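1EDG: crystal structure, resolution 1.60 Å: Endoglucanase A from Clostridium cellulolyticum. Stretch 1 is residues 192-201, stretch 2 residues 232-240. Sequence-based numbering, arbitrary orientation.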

# COMPACT_ATOMS: atom_id res chain seq x y z
N SER A 192 19.74 -2.44 9.10
CA SER A 192 18.71 -1.87 8.22
C SER A 192 17.42 -1.56 9.00
O SER A 192 16.86 -0.47 8.88
CB SER A 192 18.43 -2.83 7.06
OG SER A 192 17.71 -2.20 6.02
N ILE A 193 16.98 -2.51 9.82
CA ILE A 193 15.77 -2.35 10.64
C ILE A 193 15.89 -1.12 11.54
O ILE A 193 14.94 -0.34 11.69
CB ILE A 193 15.51 -3.62 11.48
CG1 ILE A 193 15.06 -4.76 10.57
CG2 ILE A 193 14.49 -3.34 12.59
CD1 ILE A 193 14.92 -6.11 11.27
N ASN A 194 17.06 -0.95 12.14
CA ASN A 194 17.30 0.20 13.02
C ASN A 194 17.26 1.49 12.20
O ASN A 194 16.66 2.48 12.62
CB ASN A 194 18.64 0.06 13.76
CG ASN A 194 18.66 -1.15 14.69
OD1 ASN A 194 17.62 -1.57 15.22
ND2 ASN A 194 19.84 -1.72 14.89
N CYS A 195 17.85 1.46 11.01
CA CYS A 195 17.86 2.62 10.13
C CYS A 195 16.43 2.97 9.71
O CYS A 195 16.08 4.15 9.61
CB CYS A 195 18.71 2.35 8.89
SG CYS A 195 20.50 2.40 9.18
N ILE A 196 15.61 1.95 9.47
CA ILE A 196 14.22 2.16 9.08
C ILE A 196 13.45 2.80 10.24
O ILE A 196 12.64 3.71 10.03
CB ILE A 196 13.56 0.83 8.61
CG1 ILE A 196 14.20 0.39 7.28
CG2 ILE A 196 12.04 0.98 8.48
CD1 ILE A 196 13.81 -1.00 6.82
N ASN A 197 13.75 2.38 11.47
CA ASN A 197 13.10 2.97 12.64
C ASN A 197 13.43 4.46 12.69
O ASN A 197 12.56 5.30 12.94
CB ASN A 197 13.58 2.29 13.94
CG ASN A 197 12.98 0.90 14.15
OD1 ASN A 197 11.90 0.60 13.65
ND2 ASN A 197 13.68 0.06 14.90
N GLN A 198 14.69 4.80 12.41
CA GLN A 198 15.14 6.20 12.41
C GLN A 198 14.48 7.01 11.29
O GLN A 198 14.01 8.13 11.53
CB GLN A 198 16.67 6.27 12.29
CG GLN A 198 17.43 5.66 13.48
CD GLN A 198 18.95 5.63 13.30
OE1 GLN A 198 19.57 4.57 13.31
NE2 GLN A 198 19.54 6.81 13.13
N LEU A 199 14.42 6.45 10.09
CA LEU A 199 13.80 7.15 8.96
C LEU A 199 12.30 7.38 9.18
O LEU A 199 11.78 8.44 8.83
CB LEU A 199 14.09 6.42 7.65
CG LEU A 199 15.58 6.44 7.25
CD1 LEU A 199 15.80 5.54 6.04
CD2 LEU A 199 16.05 7.86 6.99
N ASN A 200 11.62 6.41 9.78
CA ASN A 200 10.19 6.56 10.07
C ASN A 200 10.02 7.72 11.06
O ASN A 200 9.11 8.55 10.93
CB ASN A 200 9.62 5.27 10.67
CG ASN A 200 9.12 4.31 9.62
OD1 ASN A 200 8.63 4.72 8.57
ND2 ASN A 200 9.23 3.01 9.90
N GLN A 201 10.93 7.80 12.03
CA GLN A 201 10.90 8.86 13.03
C GLN A 201 11.13 10.23 12.38
O GLN A 201 10.42 11.19 12.69
CB GLN A 201 11.96 8.60 14.11
CG GLN A 201 11.92 9.58 15.25
CD GLN A 201 10.63 9.50 16.05
OE1 GLN A 201 10.42 8.54 16.79
NE2 GLN A 201 9.77 10.49 15.91
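Stretch 2, residues 232-240: TNDYFRMPN

Stretch 1 is helical throughout, with phi/psi values near -63/-42 and i to i+4 backbone hydrogen bonds running from Ile196 N to Ser192 O (2.8 Å) through Gln201 N to Asn197 O (3.1 Å). Stretch 2 lies along it as an irregular segment: a type I turn from Asn233 to Phe236, then extended phi/psi values from Phe236 to Asn240. Both run in the same direction, since the nearest CA pairs advance together: Ile193 with Tyr235 at 7.0 Å, Asn197 with Arg237 at 5.9 Å, Gln201 with Pro239 at 5.0 Å. The segment therefore draws closer to the helix towards its C-terminal end. The contact buries 471 Å², both sides summed.

Ile193 meets the turn with apolar surface, its CG2 lying 3.6 Å from Tyr235 CB. At the next residue, the side chain of Asn194 adds a solvent link: water 1 donates to Asn194 OD1 (2.7 Å) and to Tyr235 O (2.9 Å).

Asn197, its CA-to-CB bond pointing toward stretch 2, uses its amide as both donor and acceptor. Asn197 ND2 donates to Tyr235 O (2.8 Å, 155°), and Asn197 OD1 accepts from Arg237 N (3.1 Å, 164°), so one side chain satisfies two backbone groups that flank Phe236. The CA-to-CB bond of Phe236 points away from the helix. Water 3 lies between the two backbones, 2.9 Å from Asn197 O and 2.8 Å from Arg237 O.

Asn200 packs its CB 3.9 Å from Pro239 CG, while its ND2 donates to water 2 (2.9 Å). Gln201 repeats the paired amide pattern on a single residue: OE1 accepts from Asn240 N (2.9 Å, 168°) and NE2 donates to Asn240 O (3.0 Å, 172°). Its CA-to-CB bond points sideways, but chi1 near 180° (t) and chi2 of 65° (p) accompany a side-chain end that comes nearer.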

# COMPACT_ATOMS: atom_id res chain seq x y z
N THR A 232 6.10 -7.05 13.07
CA THR A 232 5.86 -7.75 14.33
C THR A 232 7.09 -8.15 15.14
O THR A 232 6.96 -8.47 16.32
CB THR A 232 4.95 -8.99 14.11
OG1 THR A 232 5.57 -9.89 13.18
CG2 THR A 232 3.58 -8.57 13.59
N ASN A 233 8.27 -8.14 14.52
CA ASN A 233 9.48 -8.51 15.24
C ASN A 233 9.81 -7.52 16.36
O ASN A 233 9.35 -6.37 16.35
CB ASN A 233 10.68 -8.69 14.29
CG ASN A 233 11.26 -7.36 13.83
OD1 ASN A 233 12.02 -6.71 14.55
ND2 ASN A 233 10.92 -6.95 12.61
N ASP A 234 10.61 -7.97 17.32
CA ASP A 234 10.98 -7.16 18.47
C ASP A 234 11.79 -5.90 18.18
O ASP A 234 11.77 -4.96 18.98
CB ASP A 234 11.70 -8.02 19.51
CG ASP A 234 10.84 -9.17 20.01
OD1 ASP A 234 9.65 -8.95 20.31
OD2 ASP A 234 11.37 -10.30 20.11
N TYR A 235 12.51 -5.88 17.06
CA TYR A 235 13.32 -4.72 16.70
C TYR A 235 12.52 -3.54 16.15
O TYR A 235 13.02 -2.40 16.13
CB TYR A 235 14.42 -5.11 15.71
CG TYR A 235 15.42 -6.07 16.29
CD1 TYR A 235 16.30 -5.66 17.30
CD2 TYR A 235 15.47 -7.40 15.87
CE1 TYR A 235 17.20 -6.56 17.88
CE2 TYR A 235 16.36 -8.31 16.45
CZ TYR A 235 17.22 -7.88 17.45
OH TYR A 235 18.10 -8.76 18.04
N PHE A 236 11.30 -3.79 15.69
CA PHE A 236 10.45 -2.73 15.15
C PHE A 236 10.03 -1.76 16.25
O PHE A 236 9.53 -2.18 17.29
CB PHE A 236 9.21 -3.30 14.46
CG PHE A 236 8.30 -2.25 13.86
CD1 PHE A 236 8.61 -1.66 12.64
CD2 PHE A 236 7.15 -1.85 14.53
CE1 PHE A 236 7.78 -0.68 12.09
CE2 PHE A 236 6.31 -0.87 13.98
CZ PHE A 236 6.62 -0.28 12.76
N ARG A 237 10.22 -0.47 16.01
CA ARG A 237 9.84 0.55 16.97
C ARG A 237 8.91 1.59 16.37
O ARG A 237 9.25 2.25 15.39
CB ARG A 237 11.09 1.23 17.53
CG ARG A 237 11.92 0.37 18.46
CD ARG A 237 13.16 1.11 18.92
NE ARG A 237 12.83 2.44 19.44
CZ ARG A 237 13.73 3.32 19.88
NH1 ARG A 237 15.03 3.01 19.87
NH2 ARG A 237 13.34 4.51 20.32
N MET A 238 7.72 1.72 16.95
CA MET A 238 6.74 2.69 16.49
C MET A 238 7.31 4.08 16.78
O MET A 238 7.84 4.32 17.85
CB MET A 238 5.44 2.52 17.27
CG MET A 238 4.21 2.93 16.50
SD MET A 238 3.65 1.56 15.49
CE MET A 238 2.91 0.58 16.76
N PRO A 239 7.18 5.02 15.83
CA PRO A 239 7.69 6.38 16.02
C PRO A 239 7.01 7.15 17.15
O PRO A 239 5.83 6.96 17.43
CB PRO A 239 7.38 7.06 14.68
CG PRO A 239 7.28 5.93 13.71
CD PRO A 239 6.56 4.88 14.49
N ASN A 240 7.78 8.03 17.79
CA ASN A 240 7.27 8.89 18.86
C ASN A 240 6.54 10.03 18.16
O ASN A 240 7.10 10.69 17.28
CB ASN A 240 8.44 9.45 19.69
CG ASN A 240 7.98 10.36 20.81
OD1 ASN A 240 8.07 11.59 20.71
ND2 ASN A 240 7.48 9.76 21.88
O HOH W 1 15.69 -1.77 17.15
O HOH W 2 9.76 2.19 12.66
O HOH W 3 10.64 4.65 14.99